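Local coordinates for DUF4875 domain-containing protein (Desulfovibrio piger, PDB 4LG3) that is of unknown function but carries a DUF4875 domain, built from a mixed beta sheet packed against helices, at residues A[9-14]-A[32-37]; A[89-94]-A[129-134]; A[97-102]-A[109-114]; A[116-121]-A[175-180]. One frame throughout, in Å; residues are numbered along the deposited sequence.

Contact 1 (A[9-14]-A[32-37]); sequences FFAPTK and VLVEQD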
# COMPACT_ATOMS: atom_id res chain seq x y z
N PHE A 9 5.30 -11.97 -1.87
CA PHE A 9 5.55 -11.62 -3.27
C PHE A 9 4.90 -10.30 -3.62
O PHE A 9 3.75 -10.04 -3.26
CB PHE A 9 5.10 -12.70 -4.22
CG PHE A 9 5.85 -13.99 -4.05
CD1 PHE A 9 7.24 -14.01 -3.97
CD2 PHE A 9 5.16 -15.20 -3.95
CE1 PHE A 9 7.93 -15.21 -3.80
CE2 PHE A 9 5.86 -16.40 -3.80
CZ PHE A 9 7.24 -16.40 -3.74
N PHE A 10 5.67 -9.44 -4.27
CA PHE A 10 5.17 -8.14 -4.66
C PHE A 10 5.59 -7.82 -6.08
O PHE A 10 6.45 -8.48 -6.65
CB PHE A 10 5.62 -7.04 -3.66
CG PHE A 10 7.10 -6.72 -3.70
CD1 PHE A 10 7.62 -5.84 -4.65
CD2 PHE A 10 7.98 -7.28 -2.77
CE1 PHE A 10 8.99 -5.58 -4.71
CE2 PHE A 10 9.34 -6.99 -2.82
CZ PHE A 10 9.84 -6.15 -3.79
N ALA A 11 4.97 -6.80 -6.63
CA ALA A 11 5.30 -6.24 -7.94
C ALA A 11 5.13 -4.73 -7.85
O ALA A 11 4.17 -4.25 -7.24
CB ALA A 11 4.40 -6.82 -9.01
N PRO A 12 6.08 -3.94 -8.38
CA PRO A 12 5.88 -2.47 -8.36
C PRO A 12 4.76 -2.04 -9.32
O PRO A 12 4.54 -2.70 -10.35
CB PRO A 12 7.24 -1.93 -8.82
CG PRO A 12 7.79 -3.01 -9.73
CD PRO A 12 7.29 -4.32 -9.15
N THR A 13 4.07 -0.93 -9.00
CA THR A 13 3.02 -0.35 -9.86
C THR A 13 3.44 1.05 -10.27
O THR A 13 2.84 1.64 -11.18
CB THR A 13 1.64 -0.31 -9.15
OG1 THR A 13 1.76 0.47 -7.97
CG2 THR A 13 1.10 -1.69 -8.82
N LYS A 14 4.42 1.60 -9.55
CA LYS A 14 4.91 2.95 -9.75
C LYS A 14 6.29 3.09 -9.12
O LYS A 14 6.50 2.64 -7.99
CB LYS A 14 3.93 4.00 -9.14
CG LYS A 14 4.21 5.42 -9.59
CD LYS A 14 3.24 6.38 -8.99
CE LYS A 14 3.49 7.78 -9.47
NZ LYS A 14 2.32 8.64 -9.15
N VAL A 32 2.38 -3.74 -4.86
CA VAL A 32 1.16 -4.51 -4.57
C VAL A 32 1.57 -5.96 -4.32
O VAL A 32 2.58 -6.42 -4.86
CB VAL A 32 0.02 -4.43 -5.65
CG1 VAL A 32 -0.59 -3.04 -5.74
CG2 VAL A 32 0.49 -4.93 -7.02
N LEU A 33 0.73 -6.70 -3.56
CA LEU A 33 0.91 -8.12 -3.34
C LEU A 33 0.43 -8.89 -4.54
O LEU A 33 -0.64 -8.58 -5.08
CB LEU A 33 0.17 -8.61 -2.09
CG LEU A 33 0.60 -8.05 -0.75
CD1 LEU A 33 -0.22 -8.68 0.35
CD2 LEU A 33 2.12 -8.22 -0.51
N VAL A 34 1.21 -9.89 -4.97
CA VAL A 34 0.84 -10.72 -6.12
C VAL A 34 0.85 -12.20 -5.77
O VAL A 34 1.41 -12.62 -4.75
CB VAL A 34 1.72 -10.46 -7.37
CG1 VAL A 34 1.58 -9.02 -7.85
CG2 VAL A 34 3.19 -10.83 -7.12
N GLU A 35 0.23 -13.00 -6.64
CA GLU A 35 0.26 -14.47 -6.53
C GLU A 35 0.21 -15.07 -7.92
O GLU A 35 -0.16 -14.38 -8.86
CB GLU A 35 -0.90 -15.00 -5.65
CG GLU A 35 -2.28 -14.80 -6.24
CD GLU A 35 -3.40 -15.26 -5.34
OE1 GLU A 35 -3.31 -16.38 -4.79
OE2 GLU A 35 -4.39 -14.51 -5.20
N GLN A 36 0.54 -16.36 -8.04
CA GLN A 36 0.41 -17.10 -9.31
C GLN A 36 -0.96 -17.71 -9.43
O GLN A 36 -1.45 -18.30 -8.46
CB GLN A 36 1.41 -18.26 -9.39
CG GLN A 36 2.85 -17.88 -9.36
CD GLN A 36 3.68 -19.07 -9.77
OE1 GLN A 36 3.75 -19.42 -10.96
NE2 GLN A 36 4.29 -19.73 -8.80
N ASP A 37 -1.58 -17.60 -10.63
CA ASP A 37 -2.87 -18.24 -10.91
C ASP A 37 -2.59 -19.67 -11.43
O ASP A 37 -1.42 -20.02 -11.64
CB ASP A 37 -3.76 -17.42 -11.88
CG ASP A 37 -3.28 -17.17 -13.30
OD1 ASP A 37 -2.47 -17.98 -13.81
OD2 ASP A 37 -3.76 -16.20 -13.92
O HOH W 1 1.60 -11.80 -2.02

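Contact 2 (A[89-94]-A[129-134]); sequences GKTVLA and KIQCLW. With EDO (1,2-ethanediol), chain H.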
# COMPACT_ATOMS: atom_id res chain seq x y z
N GLY A 89 -9.52 3.75 -5.17
CA GLY A 89 -9.87 2.40 -5.57
C GLY A 89 -8.99 1.39 -4.86
O GLY A 89 -8.98 0.20 -5.21
N LYS A 90 -8.24 1.86 -3.85
CA LYS A 90 -7.26 1.08 -3.09
C LYS A 90 -6.88 1.85 -1.86
O LYS A 90 -7.20 3.04 -1.78
CB LYS A 90 -5.99 0.78 -3.94
CG LYS A 90 -5.17 2.03 -4.23
CD LYS A 90 -4.17 1.93 -5.35
CE LYS A 90 -3.44 3.25 -5.45
NZ LYS A 90 -2.59 3.30 -6.64
N THR A 91 -6.21 1.17 -0.90
CA THR A 91 -5.73 1.77 0.35
C THR A 91 -4.34 1.27 0.68
O THR A 91 -3.89 0.30 0.11
CB THR A 91 -6.70 1.51 1.54
OG1 THR A 91 -6.85 0.11 1.76
CG2 THR A 91 -8.04 2.21 1.39
N VAL A 92 -3.68 1.92 1.62
CA VAL A 92 -2.35 1.62 2.12
C VAL A 92 -2.42 0.48 3.12
O VAL A 92 -3.14 0.58 4.12
CB VAL A 92 -1.70 2.88 2.78
CG1 VAL A 92 -0.33 2.58 3.37
CG2 VAL A 92 -1.62 4.01 1.77
N LEU A 93 -1.65 -0.58 2.87
CA LEU A 93 -1.49 -1.73 3.76
C LEU A 93 -0.21 -1.61 4.61
O LEU A 93 -0.17 -2.12 5.72
CB LEU A 93 -1.46 -3.04 2.96
CG LEU A 93 -2.73 -3.47 2.23
CD1 LEU A 93 -2.57 -4.87 1.69
CD2 LEU A 93 -3.99 -3.37 3.14
N ALA A 94 0.83 -0.92 4.10
CA ALA A 94 2.11 -0.78 4.79
C ALA A 94 2.96 0.26 4.12
O ALA A 94 2.85 0.46 2.91
CB ALA A 94 2.86 -2.13 4.79
N LYS A 129 -13.08 -6.01 -3.63
CA LYS A 129 -14.11 -5.78 -4.64
C LYS A 129 -14.85 -4.48 -4.32
O LYS A 129 -15.13 -3.71 -5.25
CB LYS A 129 -15.09 -6.99 -4.71
CG LYS A 129 -16.19 -6.88 -5.78
CD LYS A 129 -15.71 -7.28 -7.18
CE LYS A 129 -16.30 -6.42 -8.28
NZ LYS A 129 -15.48 -6.47 -9.53
N ILE A 130 -15.15 -4.22 -3.03
CA ILE A 130 -15.87 -3.01 -2.61
C ILE A 130 -15.03 -1.78 -2.99
O ILE A 130 -15.58 -0.80 -3.54
CB ILE A 130 -16.25 -3.04 -1.09
CG1 ILE A 130 -17.33 -4.09 -0.80
CG2 ILE A 130 -16.73 -1.67 -0.59
CD1 ILE A 130 -17.56 -4.39 0.69
N GLN A 131 -13.69 -1.85 -2.74
CA GLN A 131 -12.68 -0.81 -3.06
C GLN A 131 -12.63 -0.51 -4.54
O GLN A 131 -12.56 0.64 -4.94
CB GLN A 131 -11.28 -1.24 -2.61
CG GLN A 131 -11.08 -1.19 -1.12
CD GLN A 131 -9.63 -1.29 -0.79
OE1 GLN A 131 -8.85 -1.95 -1.49
NE2 GLN A 131 -9.24 -0.63 0.27
N CYS A 132 -12.66 -1.58 -5.34
CA CYS A 132 -12.66 -1.51 -6.80
C CYS A 132 -13.95 -0.81 -7.31
O CYS A 132 -13.85 0.09 -8.15
CB CYS A 132 -12.50 -2.90 -7.40
SG CYS A 132 -12.43 -2.92 -9.21
N LEU A 133 -15.13 -1.20 -6.76
CA LEU A 133 -16.41 -0.58 -7.11
C LEU A 133 -16.43 0.88 -6.68
O LEU A 133 -16.79 1.72 -7.49
CB LEU A 133 -17.59 -1.33 -6.52
CG LEU A 133 -17.83 -2.76 -7.02
CD1 LEU A 133 -19.07 -3.35 -6.39
CD2 LEU A 133 -17.93 -2.82 -8.53
N TRP A 134 -15.94 1.18 -5.45
CA TRP A 134 -15.80 2.54 -4.91
C TRP A 134 -15.06 3.42 -5.91
O TRP A 134 -15.59 4.45 -6.32
CB TRP A 134 -15.04 2.52 -3.57
CG TRP A 134 -15.12 3.81 -2.80
CD1 TRP A 134 -14.37 4.94 -3.01
CD2 TRP A 134 -16.04 4.12 -1.75
NE1 TRP A 134 -14.76 5.93 -2.15
CE2 TRP A 134 -15.79 5.46 -1.36
CE3 TRP A 134 -17.04 3.40 -1.07
CZ2 TRP A 134 -16.48 6.08 -0.30
CZ3 TRP A 134 -17.73 4.01 -0.04
CH2 TRP A 134 -17.46 5.34 0.34
C1 EDO H . -14.48 9.56 -0.72
O1 EDO H . -13.91 8.76 -1.78
C2 EDO H . -14.35 8.89 0.72
O2 EDO H . -13.21 7.98 0.84

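Contact 3 (A[97-102]-A[109-114]); sequences TYAPDG and DDWTWN. With SO4 (sulfate ion), chain D.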
# COMPACT_ATOMS: atom_id res chain seq x y z
N THR A 97 10.32 3.90 5.01
CA THR A 97 11.34 4.74 4.41
C THR A 97 12.70 4.26 4.99
O THR A 97 12.85 4.09 6.19
CB THR A 97 11.03 6.22 4.60
OG1 THR A 97 9.77 6.53 3.94
CG2 THR A 97 12.13 7.11 4.03
N TYR A 98 13.64 4.01 4.10
CA TYR A 98 14.97 3.49 4.37
C TYR A 98 16.06 4.43 3.84
O TYR A 98 16.06 4.77 2.66
CB TYR A 98 15.09 2.13 3.68
CG TYR A 98 16.41 1.39 3.87
CD1 TYR A 98 17.07 1.40 5.10
CD2 TYR A 98 16.94 0.61 2.85
CE1 TYR A 98 18.24 0.67 5.30
CE2 TYR A 98 18.11 -0.13 3.03
CZ TYR A 98 18.77 -0.08 4.25
OH TYR A 98 19.92 -0.80 4.46
N ALA A 99 16.98 4.83 4.74
CA ALA A 99 18.16 5.66 4.47
C ALA A 99 19.39 4.86 4.94
O ALA A 99 19.78 4.99 6.10
CB ALA A 99 18.04 6.99 5.17
N PRO A 100 19.96 3.97 4.07
CA PRO A 100 21.07 3.09 4.51
C PRO A 100 22.21 3.78 5.28
O PRO A 100 22.77 3.16 6.18
CB PRO A 100 21.61 2.48 3.20
CG PRO A 100 20.51 2.58 2.24
CD PRO A 100 19.55 3.66 2.68
N ASP A 101 22.56 5.02 4.94
CA ASP A 101 23.67 5.75 5.58
C ASP A 101 23.27 6.38 6.96
O ASP A 101 24.12 7.01 7.60
CB ASP A 101 24.26 6.82 4.63
CG ASP A 101 23.41 8.06 4.34
OD1 ASP A 101 22.27 8.14 4.86
OD2 ASP A 101 23.87 8.92 3.58
N GLY A 102 22.03 6.20 7.39
CA GLY A 102 21.53 6.68 8.67
C GLY A 102 21.36 8.18 8.82
O GLY A 102 21.35 8.69 9.94
N ASP A 109 19.65 14.13 9.08
CA ASP A 109 18.79 13.49 10.08
C ASP A 109 19.64 12.40 10.78
O ASP A 109 20.84 12.24 10.47
CB ASP A 109 17.52 12.89 9.45
CG ASP A 109 16.47 13.88 8.94
OD1 ASP A 109 16.20 14.88 9.66
OD2 ASP A 109 15.85 13.59 7.88
N ASP A 110 19.04 11.67 11.73
CA ASP A 110 19.77 10.62 12.44
C ASP A 110 18.89 9.38 12.55
O ASP A 110 18.50 8.97 13.64
CB ASP A 110 20.26 11.12 13.82
CG ASP A 110 21.09 10.11 14.59
OD1 ASP A 110 22.05 9.56 14.01
OD2 ASP A 110 20.75 9.84 15.77
N TRP A 111 18.55 8.80 11.40
CA TRP A 111 17.74 7.59 11.34
C TRP A 111 18.00 6.85 10.07
O TRP A 111 18.35 7.46 9.06
CB TRP A 111 16.23 7.85 11.52
CG TRP A 111 15.60 8.84 10.58
CD1 TRP A 111 15.26 10.13 10.85
CD2 TRP A 111 15.10 8.56 9.26
NE1 TRP A 111 14.61 10.69 9.78
CE2 TRP A 111 14.47 9.74 8.79
CE3 TRP A 111 15.09 7.42 8.43
CZ2 TRP A 111 13.88 9.83 7.53
CZ3 TRP A 111 14.52 7.51 7.17
CH2 TRP A 111 13.93 8.70 6.73
N THR A 112 17.77 5.52 10.11
CA THR A 112 17.93 4.59 9.00
C THR A 112 16.54 4.18 8.52
O THR A 112 16.32 4.05 7.32
CB THR A 112 18.80 3.41 9.45
OG1 THR A 112 20.00 3.95 10.04
CG2 THR A 112 19.17 2.46 8.30
N TRP A 113 15.62 3.97 9.45
CA TRP A 113 14.24 3.58 9.15
C TRP A 113 13.25 4.57 9.77
O TRP A 113 13.44 5.03 10.90
CB TRP A 113 13.96 2.14 9.63
CG TRP A 113 14.71 1.10 8.86
CD1 TRP A 113 15.92 0.56 9.16
CD2 TRP A 113 14.28 0.45 7.64
NE1 TRP A 113 16.29 -0.38 8.22
CE2 TRP A 113 15.29 -0.47 7.28
CE3 TRP A 113 13.14 0.57 6.82
CZ2 TRP A 113 15.20 -1.26 6.13
CZ3 TRP A 113 13.05 -0.22 5.69
CH2 TRP A 113 14.07 -1.11 5.34
N ASN A 114 12.22 4.92 9.01
CA ASN A 114 11.17 5.84 9.45
C ASN A 114 9.88 5.57 8.70
O ASN A 114 9.90 4.85 7.69
CB ASN A 114 11.59 7.29 9.22
CG ASN A 114 11.00 8.27 10.21
OD1 ASN A 114 10.00 8.02 10.90
ND2 ASN A 114 11.62 9.43 10.31
S SO4 D . 20.21 -1.81 8.23
O1 SO4 D . 20.70 -3.17 7.95
O2 SO4 D . 20.51 -0.96 7.08
O3 SO4 D . 18.76 -1.86 8.51
O4 SO4 D . 20.89 -1.28 9.41

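Contact 4 (A[116-121]-A[175-180]); sequences LQATPR and EPFPQE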
# COMPACT_ATOMS: atom_id res chain seq x y z
N LEU A 116 7.22 3.88 9.56
CA LEU A 116 6.96 2.45 9.61
C LEU A 116 5.51 2.22 9.94
O LEU A 116 5.08 2.57 11.03
CB LEU A 116 7.89 1.79 10.64
CG LEU A 116 9.39 2.01 10.43
CD1 LEU A 116 10.21 1.38 11.58
CD2 LEU A 116 9.85 1.53 9.04
N GLN A 117 4.74 1.76 8.96
CA GLN A 117 3.31 1.50 9.15
C GLN A 117 2.92 0.20 8.54
O GLN A 117 3.50 -0.20 7.55
CB GLN A 117 2.41 2.61 8.57
CG GLN A 117 2.63 3.99 9.14
CD GLN A 117 1.73 4.97 8.44
OE1 GLN A 117 0.74 5.45 8.99
NE2 GLN A 117 2.06 5.30 7.18
N ALA A 118 1.94 -0.46 9.14
CA ALA A 118 1.36 -1.70 8.62
C ALA A 118 -0.02 -1.88 9.22
O ALA A 118 -0.23 -1.53 10.38
CB ALA A 118 2.26 -2.90 8.92
N THR A 119 -0.96 -2.35 8.41
CA THR A 119 -2.33 -2.62 8.86
C THR A 119 -2.29 -3.94 9.69
O THR A 119 -1.41 -4.77 9.44
CB THR A 119 -3.30 -2.71 7.67
OG1 THR A 119 -2.77 -3.61 6.70
CG2 THR A 119 -3.59 -1.37 7.03
N PRO A 120 -3.22 -4.19 10.63
CA PRO A 120 -3.14 -5.46 11.40
C PRO A 120 -3.31 -6.73 10.54
O PRO A 120 -2.95 -7.81 10.99
CB PRO A 120 -4.26 -5.34 12.44
CG PRO A 120 -5.14 -4.22 11.96
CD PRO A 120 -4.32 -3.32 11.11
N ARG A 121 -3.82 -6.58 9.31
CA ARG A 121 -4.07 -7.65 8.31
C ARG A 121 -4.27 -7.06 6.93
O ARG A 121 -4.49 -5.85 6.81
CB ARG A 121 -5.33 -8.46 8.69
CG ARG A 121 -6.61 -7.62 8.79
CD ARG A 121 -7.86 -8.48 8.69
NE ARG A 121 -9.09 -7.70 8.81
CZ ARG A 121 -9.84 -7.30 7.78
NH1 ARG A 121 -9.48 -7.58 6.54
NH2 ARG A 121 -10.95 -6.62 7.99
N GLU A 175 -1.30 1.05 11.20
CA GLU A 175 -0.78 1.29 12.54
C GLU A 175 0.72 1.46 12.44
O GLU A 175 1.28 0.84 11.53
CB GLU A 175 -1.05 0.09 13.49
CG GLU A 175 -2.47 -0.39 13.66
CD GLU A 175 -2.53 -1.59 14.58
OE1 GLU A 175 -1.51 -2.30 14.72
OE2 GLU A 175 -3.60 -1.79 15.22
N PRO A 176 1.42 2.10 13.40
CA PRO A 176 2.90 2.05 13.34
C PRO A 176 3.38 0.60 13.55
O PRO A 176 2.60 -0.25 13.98
CB PRO A 176 3.34 2.96 14.49
CG PRO A 176 2.11 3.71 14.92
CD PRO A 176 0.95 2.85 14.59
N PHE A 177 4.61 0.30 13.18
CA PHE A 177 5.17 -1.04 13.44
C PHE A 177 6.55 -0.82 14.06
O PHE A 177 7.16 0.24 13.83
CB PHE A 177 5.16 -1.99 12.23
CG PHE A 177 6.17 -1.78 11.12
CD1 PHE A 177 7.51 -2.13 11.29
CD2 PHE A 177 5.75 -1.39 9.85
CE1 PHE A 177 8.43 -1.99 10.26
CE2 PHE A 177 6.67 -1.25 8.81
CZ PHE A 177 8.00 -1.56 9.02
N PRO A 178 7.00 -1.74 14.95
CA PRO A 178 8.24 -1.47 15.69
C PRO A 178 9.50 -1.45 14.83
O PRO A 178 9.66 -2.21 13.88
CB PRO A 178 8.30 -2.61 16.72
CG PRO A 178 6.93 -3.14 16.79
CD PRO A 178 6.38 -2.99 15.40
N GLN A 179 10.40 -0.54 15.21
CA GLN A 179 11.71 -0.29 14.63
C GLN A 179 12.58 -1.58 14.64
O GLN A 179 13.35 -1.78 13.71
CB GLN A 179 12.38 0.83 15.45
CG GLN A 179 13.75 1.29 14.94
CD GLN A 179 13.68 2.31 13.83
OE1 GLN A 179 12.71 3.08 13.69
NE2 GLN A 179 14.75 2.38 13.05
N GLU A 180 12.44 -2.43 15.68
CA GLU A 180 13.19 -3.69 15.87
C GLU A 180 12.87 -4.73 14.77
O GLU A 180 13.69 -5.62 14.53
CB GLU A 180 12.97 -4.28 17.29
CG GLU A 180 11.56 -4.19 17.85
CD GLU A 180 11.22 -3.03 18.78
OE1 GLU A 180 11.38 -1.85 18.37
OE2 GLU A 180 10.74 -3.30 19.91

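Contact 1 (A[9-14]-A[32-37])
An antiparallel beta hairpin, strand 10-18 folded back on strand 26-36, is zipped here near its open end by three main-chain hydrogen bonds. A11 and V32 form a hydrogen-bonded pair in which each residue satisfies the other: A11 N reaches V32 O at 3.0 Å, nearly along the C=O axis, and V32 N returns to A11 O in the plane of that carbonyl. F10 and L33 make the adjoining non-hydrogen-bonded pair, and F10 CA closes to 3.1 Å from V32 O as a CA-H...O contact. The third bond, V34 N to F9 O, is 3.1 Å long but arrives 48° out of the carbonyl plane. A water and the CA-H of L33 also approach F9 O, so three hydrogens gather round one oxygen. On its other edge strand 26-36 is satisfied by backbone bonds of L33 with R45 and of E35 with I43, while E35 OE2 takes the N-H of R46. At the other end T13 and K14 both face R30, a classic bulge that bends strand 10-18, and T13 OG1 makes a weak hydrogen bond to R30 O. On the face carrying A11 and V32 methyl groups meet: A11 CB touches V34 CG1 at 3.8 Å, and T13 CG2 crosses the V32 side chain at about a right angle, touching both its methyls. F10 turns instead toward T59 and A63 of helix 53-71. A single water donates to F9 O and to V34 O, the latter at 2.9 Å.

Contact 2 (A[89-94]-A[129-134])
The chain from G89, extended only at K90 and T91 before strand 92-98 begins, runs up to one side of helix 125-137, and the two segments come nearest at G89 and Q131, with CA atoms 4.9 Å apart. There G89 CA makes a CA-H...O contact of 3.3 Å to Q131 O, on a helix that keeps its regular i to i+4 bonds, L133 N to K129 O and W134 N to I130 O. Further along, L93 and A94 both face L80, a classic bulge near the start of the strand. One side chain carries the contact. Q131 CG lies anti to the carbonyl carbon (chi1 -74°), the chain beyond it runs extended, and the Q131 side chain crosses that of T91 at about a right angle. Its NE2 donates to T91 OG1 at 2.9 Å, with the oxygen only 4° out of the amide plane, while T91 CG2 lies 3.3 Å from NE2. The same NE2 is bonded to L169 O, and OE1 is held by S82 OG, so this buried amide is gripped at both ends and its flip is fixed. S82 OG also bonds T91 N. OE1 itself lies 3.8 Å from K90 CA, whereas the K90 ammonium is bonded to G85 O. W134 NE1 donates a straight bond of 3.0 Å to O1 of a 1,2-ethanediol, probably from the crystallisation liquor, which R138 also holds. This is a helix-to-sheet contact in which a buried glutamine is hydrogen-bonded to the loop entering strand 92-98 of the DUF4875 domain.

Contact 3 (A[97-102]-A[109-114])
A sulfate ion, probably from the crystallisation liquor, is held between the polar ends of two stacked aromatic side chains: Y98 OH donates to its O2 at 2.7 Å and W113 NE1 to its O3 at 2.9 Å. Both oxygens lie in the plane of the ring that binds them, at its edge. The rings form an offset stack, with the Y98 ring 4.3 Å from the six-membered ring of W113 between centroids and the planes 14° apart. Y98 CB adds a CH-pi contact over the same indole face. P100 CD sits over the centre of the opposite tyrosine face, so the phenol is sandwiched, while T112 CG2 runs alongside to touch its CE1 at 3.6 Å. On the face bearing T97 and N114, T97 CG2 meets the edge of W111 at CH2, also 3.6 Å away, and T97 OG1 bonds S77 OG. N114 ND2 lies 3.2 Å above the W111 plane, toward its rim. Paired backbone bonds between T97 and N114 and one from A99 N to T112 O, nearly straight at 171°, hold the strands in register. Beyond them a type I turn from A99 to G102, closed by G102 N to A99 O, starts the connection. The whole is an antiparallel beta hairpin with a long loop, uniting strands 92-98 and 113-118, its stacked aromatics resting against A64 and R65 of helix 53-71.

Contact 4 (A[116-121]-A[175-180])
Strand 113-118 and the short strand 175-176 run antiparallel, with A118 and E175 as the hydrogen-bonded pair and Q117 and P176 as the non-hydrogen-bonded one, their CA atoms 4.2 Å apart. The C-terminal chain thereby adds an edge strand to the mixed sheet. A118 N reaches E175 O at 2.8 Å, nearly along the C=O axis, but the return bond from E175 N comes in 54° out of the plane of the A118 carbonyl. F177 N to L116 O is longer and more bent, its donor 60° above the carbonyl plane. P176, with no N-H to give, supplies its CA instead, 3.2 Å from L116 O. F177 and L116 carry the side-chain contact. F177 CG takes the crowded position between N and the carbonyl carbon (chi1 75°), which swings the ring across strand 113-118 at about a right angle to L116. L116 CB then sits over the ring centre in a CH-pi contact, 3.6 Å from the centroid, and CD2 reaches CZ. The ring also meets A118 CB and, at its CD2, the backbone of Q117, while A57 and I61 of helix 53-71 pack on it. E175 extends along the same face as A118, its OE1 in a salt bridge with K53 NZ, which also bonds P176 O. Q117 turns the other way, its NE2 on T95 OG1. At the far end Q179, bent at chi2, brings OE1 to 3.7 Å from L116 CD1.

In the fold
From the N terminus, contact 1 comes first, closing the hairpin of strands 10-18 and 26-36 before any other contact opens. Contact 2 opens at 89-94 and closes only at 129-134; within that span contact 3 ties the end of strand 92-98 to the start of 113-118. Contact 4 opens at 116-121, before contact 2 has closed, and ends at 175-180, so these two cross. They also touch, through a probable hydrogen bond from T119 N to L93 O at 2.8 Å. Contacts 1, 3 and 4 pair strands of one mixed sheet, while contact 2 joins helix 125-137 to the loop leading into strand 92-98; contacts 2 and 3 lie about 29 Å apart, centre to centre.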